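Local coordinates for protein putative aminotransferase (Actinomadura melliaura, PDB 4ZWV) that probably works as a pyridoxal-phosphate-dependent sugar aminotransferase in building the aminopentose of the indolocarbazole AT2433, at residues A[128-139]-A[160-171]; A[305-315]-A[363-372]. All coordinates share one frame; numbering follows the deposited sequence.

How the interactions relate
Interaction 1 lies near the middle of the chain, with its centre about 7 Å from the chain's own, and belongs to the cofactor-binding part of the fold expected of the fold type I aminotransferase family: His-164 is a pyridoxal phosphate site residue, and the side chain of Asp-161 comes within about 6 Å of that of Ser-185, another one. Interaction 2 sits at the periphery, about 28 Å from the chain centre, where helices 303-312 and 358-369 pack together away from the annotated sites. The centres of the two contacts are about 29 Å apart and their nearest atoms about 13 Å, so they do not touch. The first closes before the second opens along the chain.

Interaction 1 of 2, residues A[128-139]-A[160-171]; sequences VVHWTGYPVDLD and EDCAHAWGASYR
Val-128 and Val-129 pair in parallel with Glu-160 and Asp-161; Asp-161 N donates to Val-128 O at 2.8 Å and His-130 N to Asp-161 O. The His-130 ring uses both nitrogens in its plane: ND1 accepts from Val-136 N, and NE2 donates to Glu-160 OE1 at 2.8 Å, meeting the anti side of a carboxylate turned 81° from the ring. This fixes the imidazole's rotation. Trp-131 lays CZ3 3.2 Å from CE1 of His-164, the planes oblique at 36°, while Thr-132 N reaches His-164 ND1 in the ring plane. His-164, a pyridoxal phosphate site residue (no cofactor bound in this chain), stacks on Tyr-294; the loops here leave the C-terminal ends of parallel strands 123-129 and 157-161 in a beta-alpha-beta unit. A CB on Gly-133 would crowd His-164 O and, at this positive phi, clash with the preceding carbonyl. Pro-135 packs CB against Tyr-170 CB. Tyr-170, CG anti to the backbone N (chi1 165°), carries its OH to the start of helix 138-152, where OD1 of the N-cap Asp-137 accepts it at 2.5 Å alongside Arg-140 N. Leu-138 packs CB on ring CE2, and Asp-139 N donates to Tyr-170 OH at 3.0 Å. A phenylalanine here would probably cost OD1 one donor and Asp-139 N its acceptor. Asp-139 OD2 salt-bridges Arg-171 NH1 (2.9 Å).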
loop_
_atom_site.group_PDB
_atom_site.type_symbol
_atom_site.label_atom_id
_atom_site.label_comp_id
_atom_site.label_asym_id
_atom_site.label_seq_id
_atom_site.Cartn_x
_atom_site.Cartn_y
_atom_site.Cartn_z
ATOM N N VAL A 128 -10.746 -8.226 15.955
ATOM C CA VAL A 128 -11.438 -7.460 16.988
ATOM C C VAL A 128 -10.923 -6.031 16.938
ATOM O O VAL A 128 -9.723 -5.798 16.795
ATOM C CB VAL A 128 -11.268 -8.064 18.398
ATOM C CG1 VAL A 128 -11.846 -9.484 18.444
ATOM C CG2 VAL A 128 -9.821 -8.060 18.851
ATOM N N VAL A 129 -11.844 -5.079 16.999
ATOM C CA VAL A 129 -11.495 -3.671 16.868
ATOM C C VAL A 129 -11.682 -2.952 18.193
ATOM O O VAL A 129 -12.776 -2.970 18.769
ATOM C CB VAL A 129 -12.336 -2.977 15.777
ATOM C CG1 VAL A 129 -11.916 -1.513 15.639
ATOM C CG2 VAL A 129 -12.153 -3.685 14.444
ATOM N N HIS A 130 -10.612 -2.330 18.679
ATOM C CA HIS A 130 -10.688 -1.518 19.896
ATOM C C HIS A 130 -11.273 -0.161 19.505
ATOM O O HIS A 130 -10.577 0.858 19.436
ATOM C CB HIS A 130 -9.314 -1.384 20.542
ATOM C CG HIS A 130 -8.656 -2.694 20.849
ATOM N ND1 HIS A 130 -9.144 -3.579 21.789
ATOM C CD2 HIS A 130 -7.533 -3.260 20.347
ATOM C CE1 HIS A 130 -8.347 -4.631 21.855
ATOM N NE2 HIS A 130 -7.363 -4.464 20.981
ATOM N N TRP A 131 -12.575 -0.179 19.240
ATOM C CA TRP A 131 -13.260 0.897 18.535
ATOM C C TRP A 131 -13.281 2.203 19.324
ATOM O O TRP A 131 -13.622 2.215 20.505
ATOM C CB TRP A 131 -14.678 0.437 18.200
ATOM C CG TRP A 131 -15.508 1.413 17.419
ATOM C CD1 TRP A 131 -16.694 1.980 17.812
ATOM C CD2 TRP A 131 -15.224 1.930 16.122
ATOM N NE1 TRP A 131 -17.165 2.815 16.824
ATOM C CE2 TRP A 131 -16.280 2.804 15.778
ATOM C CE3 TRP A 131 -14.176 1.749 15.214
ATOM C CZ2 TRP A 131 -16.312 3.491 14.563
ATOM C CZ3 TRP A 131 -14.213 2.431 14.003
ATOM C CH2 TRP A 131 -15.280 3.287 13.689
ATOM N N THR A 132 -12.898 3.288 18.644
ATOM C CA THR A 132 -12.732 4.645 19.200
ATOM C C THR A 132 -11.680 4.721 20.307
ATOM O O THR A 132 -11.526 5.765 20.944
ATOM C CB THR A 132 -14.066 5.262 19.731
ATOM O OG1 THR A 132 -14.454 4.665 20.975
ATOM C CG2 THR A 132 -15.178 5.116 18.707
ATOM N N GLY A 133 -10.922 3.646 20.494
ATOM C CA GLY A 133 -9.833 3.650 21.464
ATOM C C GLY A 133 -10.089 2.823 22.707
ATOM O O GLY A 133 -9.226 2.733 23.583
ATOM N N TYR A 134 -11.270 2.210 22.791
ATOM C CA TYR A 134 -11.645 1.459 23.995
ATOM C C TYR A 134 -11.363 -0.028 23.831
ATOM O O TYR A 134 -11.869 -0.662 22.914
ATOM C CB TYR A 134 -13.122 1.682 24.323
ATOM C CG TYR A 134 -13.565 0.995 25.595
ATOM C CD1 TYR A 134 -13.043 1.380 26.824
ATOM C CD2 TYR A 134 -14.502 -0.029 25.568
ATOM C CE1 TYR A 134 -13.448 0.770 28.002
ATOM C CE2 TYR A 134 -14.916 -0.653 26.752
ATOM C CZ TYR A 134 -14.372 -0.252 27.951
ATOM O OH TYR A 134 -14.768 -0.860 29.125
ATOM N N PRO A 135 -10.553 -0.604 24.726
ATOM C CA PRO A 135 -10.187 -2.003 24.480
ATOM C C PRO A 135 -11.289 -3.033 24.711
ATOM O O PRO A 135 -12.093 -2.929 25.641
ATOM C CB PRO A 135 -9.043 -2.249 25.472
ATOM C CG PRO A 135 -8.508 -0.880 25.780
ATOM C CD PRO A 135 -9.732 0.000 25.786
ATOM N N VAL A 136 -11.283 -4.030 23.836
ATOM C CA VAL A 136 -12.043 -5.262 23.972
ATOM C C VAL A 136 -11.593 -6.050 25.203
ATOM O O VAL A 136 -10.437 -5.949 25.626
ATOM C CB VAL A 136 -11.857 -6.119 22.678
ATOM C CG1 VAL A 136 -12.559 -7.454 22.758
ATOM C CG2 VAL A 136 -12.347 -5.332 21.450
ATOM N N ASP A 137 -12.512 -6.822 25.783
ATOM C CA ASP A 137 -12.202 -7.720 26.890
ATOM C C ASP A 137 -11.372 -8.917 26.398
ATOM O O ASP A 137 -11.916 -9.990 26.108
ATOM C CB ASP A 137 -13.515 -8.182 27.532
ATOM C CG ASP A 137 -13.315 -8.959 28.821
ATOM O OD1 ASP A 137 -12.178 -9.382 29.150
ATOM O OD2 ASP A 137 -14.339 -9.170 29.514
ATOM N N LEU A 138 -10.057 -8.730 26.321
ATOM C CA LEU A 138 -9.183 -9.712 25.683
ATOM C C LEU A 138 -9.083 -11.026 26.453
ATOM O O LEU A 138 -8.928 -12.081 25.835
ATOM C CB LEU A 138 -7.787 -9.117 25.479
ATOM C CG LEU A 138 -7.753 -7.982 24.449
ATOM C CD1 LEU A 138 -6.367 -7.349 24.458
ATOM C CD2 LEU A 138 -8.092 -8.471 23.045
ATOM N N ASP A 139 -9.193 -10.990 27.786
ATOM C CA ASP A 139 -9.140 -12.231 28.560
ATOM C C ASP A 139 -10.379 -13.080 28.290
ATOM O O ASP A 139 -10.303 -14.305 28.205
ATOM C CB ASP A 139 -9.040 -11.961 30.068
ATOM C CG ASP A 139 -7.685 -11.410 30.508
ATOM O OD1 ASP A 139 -6.733 -11.338 29.703
ATOM O OD2 ASP A 139 -7.575 -11.058 31.707
ATOM N N GLU A 160 -5.929 -8.012 16.349
ATOM C CA GLU A 160 -6.467 -6.822 16.999
ATOM C C GLU A 160 -6.220 -5.583 16.158
ATOM O O GLU A 160 -5.067 -5.239 15.876
ATOM C CB GLU A 160 -5.832 -6.610 18.379
ATOM C CG GLU A 160 -6.111 -7.715 19.395
ATOM C CD GLU A 160 -5.369 -7.477 20.701
ATOM O OE1 GLU A 160 -5.273 -6.304 21.136
ATOM O OE2 GLU A 160 -4.861 -8.452 21.285
ATOM N N ASP A 161 -7.303 -4.919 15.764
ATOM C CA ASP A 161 -7.207 -3.653 15.037
ATOM C C ASP A 161 -7.121 -2.553 16.083
ATOM O O ASP A 161 -8.113 -2.219 16.740
ATOM C CB ASP A 161 -8.407 -3.471 14.096
ATOM C CG ASP A 161 -8.357 -2.172 13.310
ATOM O OD1 ASP A 161 -7.592 -1.262 13.670
ATOM O OD2 ASP A 161 -9.093 -2.057 12.311
ATOM N N CYS A 162 -5.917 -2.002 16.223
ATOM C CA CYS A 162 -5.613 -1.010 17.245
ATOM C C CYS A 162 -5.476 0.382 16.658
ATOM O O CYS A 162 -4.842 1.239 17.267
ATOM C CB CYS A 162 -4.310 -1.371 17.966
ATOM S SG CYS A 162 -4.292 -3.010 18.740
ATOM N N ALA A 163 -6.041 0.612 15.477
ATOM C CA ALA A 163 -5.896 1.910 14.809
ATOM C C ALA A 163 -6.282 3.116 15.668
ATOM O O ALA A 163 -5.665 4.184 15.559
ATOM C CB ALA A 163 -6.714 1.929 13.526
ATOM N N HIS A 164 -7.302 2.951 16.517
ATOM C CA HIS A 164 -7.794 4.046 17.355
ATOM C C HIS A 164 -7.175 4.051 18.737
ATOM O O HIS A 164 -7.529 4.888 19.575
ATOM C CB HIS A 164 -9.310 3.953 17.535
ATOM C CG HIS A 164 -10.080 4.213 16.288
ATOM N ND1 HIS A 164 -11.455 4.127 16.232
ATOM C CD2 HIS A 164 -9.674 4.580 15.051
ATOM C CE1 HIS A 164 -11.861 4.428 15.012
ATOM N NE2 HIS A 164 -10.800 4.703 14.274
ATOM N N ALA A 165 -6.271 3.108 18.979
ATOM C CA ALA A 165 -5.910 2.774 20.352
ATOM C C ALA A 165 -4.411 2.831 20.635
ATOM O O ALA A 165 -3.910 2.141 21.521
ATOM C CB ALA A 165 -6.462 1.388 20.694
ATOM N N TRP A 166 -3.682 3.687 19.924
ATOM C CA TRP A 166 -2.303 3.909 20.325
ATOM C C TRP A 166 -2.245 4.329 21.806
ATOM O O TRP A 166 -3.009 5.186 22.259
ATOM C CB TRP A 166 -1.615 4.977 19.453
ATOM C CG TRP A 166 -0.180 5.115 19.869
ATOM C CD1 TRP A 166 0.367 6.113 20.622
ATOM C CD2 TRP A 166 0.876 4.179 19.612
ATOM N NE1 TRP A 166 1.702 5.863 20.832
ATOM C CE2 TRP A 166 2.036 4.677 20.234
ATOM C CE3 TRP A 166 0.947 2.964 18.927
ATOM C CZ2 TRP A 166 3.258 4.012 20.174
ATOM C CZ3 TRP A 166 2.155 2.297 18.879
ATOM C CH2 TRP A 166 3.296 2.824 19.496
ATOM N N GLY A 167 -1.349 3.698 22.554
ATOM C CA GLY A 167 -1.159 4.020 23.954
ATOM C C GLY A 167 -2.160 3.390 24.911
ATOM O O GLY A 167 -2.108 3.655 26.112
ATOM N N ALA A 168 -3.091 2.591 24.388
ATOM C CA ALA A 168 -4.102 1.963 25.246
ATOM C C ALA A 168 -3.530 0.754 25.963
ATOM O O ALA A 168 -2.533 0.176 25.519
ATOM C CB ALA A 168 -5.328 1.558 24.429
ATOM N N SER A 169 -4.172 0.372 27.067
ATOM C CA SER A 169 -3.767 -0.814 27.812
ATOM C C SER A 169 -4.994 -1.536 28.340
ATOM O O SER A 169 -6.078 -0.963 28.423
ATOM C CB SER A 169 -2.845 -0.450 28.970
ATOM O OG SER A 169 -3.528 0.371 29.895
ATOM N N TYR A 170 -4.802 -2.796 28.704
ATOM C CA TYR A 170 -5.888 -3.619 29.211
ATOM C C TYR A 170 -5.328 -4.493 30.312
ATOM O O TYR A 170 -4.354 -5.224 30.105
ATOM C CB TYR A 170 -6.509 -4.441 28.070
ATOM C CG TYR A 170 -7.389 -5.589 28.533
ATOM C CD1 TYR A 170 -8.736 -5.396 28.826
ATOM C CD2 TYR A 170 -6.869 -6.877 28.653
ATOM C CE1 TYR A 170 -9.537 -6.454 29.241
ATOM C CE2 TYR A 170 -7.660 -7.937 29.073
ATOM C CZ TYR A 170 -8.989 -7.723 29.359
ATOM O OH TYR A 170 -9.773 -8.785 29.747
ATOM N N ARG A 171 -5.936 -4.368 31.487
ATOM C CA ARG A 171 -5.547 -5.109 32.679
ATOM C C ARG A 171 -4.049 -5.014 32.947
ATOM O O ARG A 171 -3.391 -5.985 33.322
ATOM C CB ARG A 171 -6.035 -6.554 32.574
ATOM C CG ARG A 171 -7.556 -6.573 32.671
ATOM C CD ARG A 171 -8.177 -7.940 32.836
ATOM N NE ARG A 171 -9.629 -7.778 32.883
ATOM C CZ ARG A 171 -10.509 -8.771 32.786
ATOM N NH1 ARG A 171 -10.095 -10.022 32.646
ATOM N NH2 ARG A 171 -11.808 -8.500 32.830
HETATM O O HOH W 1 -8.727 0.563 17.272
HETATM O O HOH W 2 -13.630 -10.695 31.703
#

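Interaction 2 of 2, residues A[305-315]-A[363-372]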
loop_
_atom_site.group_PDB
_atom_site.type_symbol
_atom_site.label_atom_id
_atom_site.label_comp_id
_atom_site.label_asym_id
_atom_site.label_seq_id
_atom_site.Cartn_x
_atom_site.Cartn_y
_atom_site.Cartn_z
ATOM N N ALA A 305 -32.129 16.379 15.239
ATOM C CA ALA A 305 -32.147 17.680 15.896
ATOM C C ALA A 305 -30.830 17.927 16.636
ATOM O O ALA A 305 -30.335 19.052 16.661
ATOM C CB ALA A 305 -33.333 17.786 16.843
ATOM N N PHE A 306 -30.257 16.877 17.220
ATOM C CA PHE A 306 -28.961 16.993 17.894
ATOM C C PHE A 306 -27.862 17.415 16.915
ATOM O O PHE A 306 -27.051 18.291 17.219
ATOM C CB PHE A 306 -28.580 15.671 18.568
ATOM C CG PHE A 306 -27.295 15.737 19.364
ATOM C CD1 PHE A 306 -27.308 16.107 20.701
ATOM C CD2 PHE A 306 -26.083 15.409 18.776
ATOM C CE1 PHE A 306 -26.121 16.157 21.434
ATOM C CE2 PHE A 306 -24.900 15.455 19.496
ATOM C CZ PHE A 306 -24.915 15.834 20.826
ATOM N N HIS A 307 -27.840 16.787 15.742
ATOM C CA HIS A 307 -26.887 17.153 14.700
ATOM C C HIS A 307 -27.029 18.623 14.296
ATOM O O HIS A 307 -26.032 19.332 14.180
ATOM C CB HIS A 307 -27.061 16.252 13.475
ATOM C CG HIS A 307 -26.532 14.867 13.670
ATOM N ND1 HIS A 307 -26.929 13.802 12.889
ATOM C CD2 HIS A 307 -25.634 14.371 14.553
ATOM C CE1 HIS A 307 -26.298 12.710 13.283
ATOM N NE2 HIS A 307 -25.503 13.029 14.291
ATOM N N ARG A 308 -28.264 19.074 14.093
ATOM C CA ARG A 308 -28.513 20.462 13.717
ATOM C C ARG A 308 -28.023 21.419 14.804
ATOM O O ARG A 308 -27.496 22.489 14.504
ATOM C CB ARG A 308 -30.000 20.678 13.417
ATOM C CG ARG A 308 -30.453 19.994 12.128
ATOM C CD ARG A 308 -31.859 20.406 11.700
ATOM N NE ARG A 308 -32.891 19.946 12.625
ATOM C CZ ARG A 308 -33.504 18.769 12.527
ATOM N NH1 ARG A 308 -33.189 17.940 11.541
ATOM N NH2 ARG A 308 -34.433 18.422 13.409
ATOM N N LYS A 309 -28.190 21.024 16.062
ATOM C CA LYS A 309 -27.704 21.808 17.195
ATOM C C LYS A 309 -26.181 21.933 17.185
ATOM O O LYS A 309 -25.640 23.023 17.352
ATOM C CB LYS A 309 -28.160 21.179 18.513
ATOM C CG LYS A 309 -27.800 21.980 19.754
ATOM C CD LYS A 309 -28.854 23.036 20.055
ATOM C CE LYS A 309 -28.457 23.871 21.267
ATOM N NZ LYS A 309 -29.610 24.640 21.809
HETATM N N MSE A 310 -25.490 20.809 17.009
HETATM C CA MSE A 310 -24.032 20.821 16.963
HETATM C C MSE A 310 -23.527 21.685 15.811
HETATM O O MSE A 310 -22.653 22.527 16.001
HETATM C CB MSE A 310 -23.473 19.405 16.828
HETATM C CG MSE A 310 -23.771 18.468 17.998
HETATM SE SE MSE A 310 -23.165 19.141 19.734
HETATM C CE MSE A 310 -24.902 19.630 20.455
ATOM N N GLU A 311 -24.090 21.472 14.626
ATOM C CA GLU A 311 -23.710 22.233 13.434
ATOM C C GLU A 311 -23.845 23.739 13.658
ATOM O O GLU A 311 -22.940 24.501 13.322
ATOM C CB GLU A 311 -24.556 21.797 12.232
ATOM C CG GLU A 311 -24.244 20.384 11.754
ATOM C CD GLU A 311 -25.313 19.810 10.834
ATOM O OE1 GLU A 311 -26.320 20.505 10.574
ATOM O OE2 GLU A 311 -25.145 18.658 10.375
ATOM N N ALA A 312 -24.969 24.157 14.237
ATOM C CA ALA A 312 -25.228 25.580 14.482
ATOM C C ALA A 312 -24.250 26.165 15.501
ATOM O O ALA A 312 -23.985 27.369 15.505
ATOM C CB ALA A 312 -26.658 25.781 14.954
ATOM N N ALA A 313 -23.717 25.306 16.363
ATOM C CA ALA A 313 -22.766 25.731 17.388
ATOM C C ALA A 313 -21.316 25.569 16.933
ATOM O O ALA A 313 -20.385 25.778 17.715
ATOM C CB ALA A 313 -22.999 24.948 18.674
ATOM N N GLY A 314 -21.119 25.182 15.678
ATOM C CA GLY A 314 -19.774 25.006 15.158
ATOM C C GLY A 314 -19.040 23.848 15.812
ATOM O O GLY A 314 -17.843 23.934 16.081
ATOM N N ILE A 315 -19.765 22.769 16.091
ATOM C CA ILE A 315 -19.166 21.560 16.648
ATOM C C ILE A 315 -19.335 20.418 15.659
ATOM O O ILE A 315 -20.450 20.109 15.260
ATOM C CB ILE A 315 -19.809 21.173 18.003
ATOM C CG1 ILE A 315 -19.639 22.302 19.023
ATOM C CG2 ILE A 315 -19.214 19.863 18.512
ATOM C CD1 ILE A 315 -20.619 22.228 20.196
ATOM N N HIS A 363 -17.710 24.790 25.744
ATOM C CA HIS A 363 -18.698 25.139 24.733
ATOM C C HIS A 363 -19.491 23.905 24.283
ATOM O O HIS A 363 -20.710 23.978 24.108
ATOM C CB HIS A 363 -18.008 25.815 23.536
ATOM C CG HIS A 363 -18.922 26.102 22.385
ATOM N ND1 HIS A 363 -20.021 26.927 22.493
ATOM C CD2 HIS A 363 -18.884 25.693 21.095
ATOM C CE1 HIS A 363 -20.632 26.996 21.323
ATOM N NE2 HIS A 363 -19.959 26.260 20.456
ATOM N N VAL A 364 -18.803 22.776 24.122
ATOM C CA VAL A 364 -19.457 21.524 23.750
ATOM C C VAL A 364 -20.472 21.127 24.827
ATOM O O VAL A 364 -21.635 20.847 24.525
ATOM C CB VAL A 364 -18.432 20.393 23.544
ATOM C CG1 VAL A 364 -19.129 19.042 23.379
ATOM C CG2 VAL A 364 -17.537 20.700 22.338
ATOM N N VAL A 365 -20.033 21.137 26.080
ATOM C CA VAL A 365 -20.898 20.763 27.195
ATOM C C VAL A 365 -22.081 21.711 27.352
ATOM O O VAL A 365 -23.214 21.262 27.518
ATOM C CB VAL A 365 -20.105 20.709 28.517
ATOM C CG1 VAL A 365 -21.047 20.676 29.721
ATOM C CG2 VAL A 365 -19.181 19.499 28.510
ATOM N N ALA A 366 -21.827 23.016 27.276
ATOM C CA ALA A 366 -22.890 24.004 27.438
ATOM C C ALA A 366 -23.933 23.880 26.331
ATOM O O ALA A 366 -25.137 24.024 26.572
ATOM C CB ALA A 366 -22.309 25.409 27.458
ATOM N N THR A 367 -23.465 23.606 25.117
ATOM C CA THR A 367 -24.358 23.454 23.979
ATOM C C THR A 367 -25.263 22.237 24.166
ATOM O O THR A 367 -26.480 22.340 24.032
ATOM C CB THR A 367 -23.567 23.335 22.659
ATOM O OG1 THR A 367 -22.845 24.553 22.434
ATOM C CG2 THR A 367 -24.507 23.094 21.490
ATOM N N ILE A 368 -24.668 21.096 24.495
ATOM C CA ILE A 368 -25.440 19.882 24.730
ATOM C C ILE A 368 -26.432 20.047 25.884
ATOM O O ILE A 368 -27.604 19.673 25.766
ATOM C CB ILE A 368 -24.509 18.684 25.014
ATOM C CG1 ILE A 368 -23.707 18.327 23.760
ATOM C CG2 ILE A 368 -25.304 17.466 25.470
ATOM C CD1 ILE A 368 -22.649 17.273 23.996
ATOM N N ARG A 369 -25.990 20.648 26.985
ATOM C CA ARG A 369 -26.857 20.755 28.157
ATOM C C ARG A 369 -28.004 21.752 27.969
ATOM O O ARG A 369 -28.952 21.754 28.752
ATOM C CB ARG A 369 -26.036 21.126 29.403
ATOM C CG ARG A 369 -25.107 20.004 29.862
ATOM C CD ARG A 369 -24.550 20.231 31.263
ATOM N NE ARG A 369 -25.554 19.936 32.285
ATOM C CZ ARG A 369 -25.672 18.770 32.916
ATOM N NH1 ARG A 369 -24.834 17.776 32.657
ATOM N NH2 ARG A 369 -26.625 18.603 33.829
ATOM N N SER A 370 -27.928 22.582 26.934
ATOM C CA SER A 370 -28.992 23.538 26.655
ATOM C C SER A 370 -30.143 22.898 25.874
ATOM O O SER A 370 -31.174 23.539 25.659
ATOM C CB SER A 370 -28.449 24.748 25.885
ATOM O OG SER A 370 -28.098 24.410 24.555
ATOM N N GLY A 371 -29.964 21.644 25.456
ATOM C CA GLY A 371 -31.032 20.890 24.818
ATOM C C GLY A 371 -31.112 21.048 23.309
ATOM O O GLY A 371 -30.440 21.895 22.727
ATOM N N TRP A 372 -31.931 20.219 22.669
ATOM C CA TRP A 372 -32.085 20.272 21.217
ATOM C C TRP A 372 -33.481 19.842 20.787
ATOM O O TRP A 372 -33.793 19.848 19.596
ATOM C CB TRP A 372 -31.025 19.405 20.530
ATOM C CG TRP A 372 -31.052 17.964 20.937
ATOM C CD1 TRP A 372 -31.687 16.943 20.300
ATOM C CD2 TRP A 372 -30.400 17.386 22.075
ATOM N NE1 TRP A 372 -31.473 15.759 20.972
ATOM C CE2 TRP A 372 -30.694 16.010 22.072
ATOM C CE3 TRP A 372 -29.611 17.907 23.106
ATOM C CZ2 TRP A 372 -30.210 15.142 23.048
ATOM C CZ3 TRP A 372 -29.131 17.045 24.072
ATOM C CH2 TRP A 372 -29.432 15.681 24.040
ATOM O OXT TRP A 372 -34.323 19.492 21.610
#
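Selenomethionine Met-310, bent at chi2 and chi3, reaches Thr-367 CG2 with its CE at 3.6 Å and touches Ile-368 CG1 as well. Beside it Ala-313 CB meets Thr-367 CG2 at 3.7 Å, and Ile-315 pushes CD1 toward Val-364 and the tip of Thr-367. The CE of Met-310 also lies over one face of the Phe-306 ring, which, with CG anti to the backbone N (chi1 -176°), brings CE1 against CG1 of Ile-368. Farther out, Phe-306 drives its edge into the face of Trp-372, an edge-to-face pair with planes at 85° and centroids of the two six-membered rings 4.9 Å apart. Its CD1 lies over the indole, and its CB sits above the five-membered ring in a CH-pi contact. The contact joins helices 303-312 and 358-369, whose short segments run at 139° with axes 10.3 Å apart, together with the turn after the first and the C-terminal tail after the second; strand 347-350 lines the seam through Val-348 and Leu-350.

At one end His-363 NE2 donates to Ala-313 O at 2.8 Å, nearly straight, in its ring plane and on a carbonyl lone pair; Gly-314 ends helix 303-312 in a Schellman motif. Along the partly exposed side, Lys-309 slides its aliphatic chain past Thr-367 and gives NZ to Ser-370 OG at 3.1 Å and, weakly, to Gly-371 O. Indole NE1 is held by Asp-301 O. Apolar contact thus fills the middle and the Trp-372 end, while His-363 and Lys-309 each bond to the other segment where its helix finishes, consistent with a C terminus fastened down on helix 303-312.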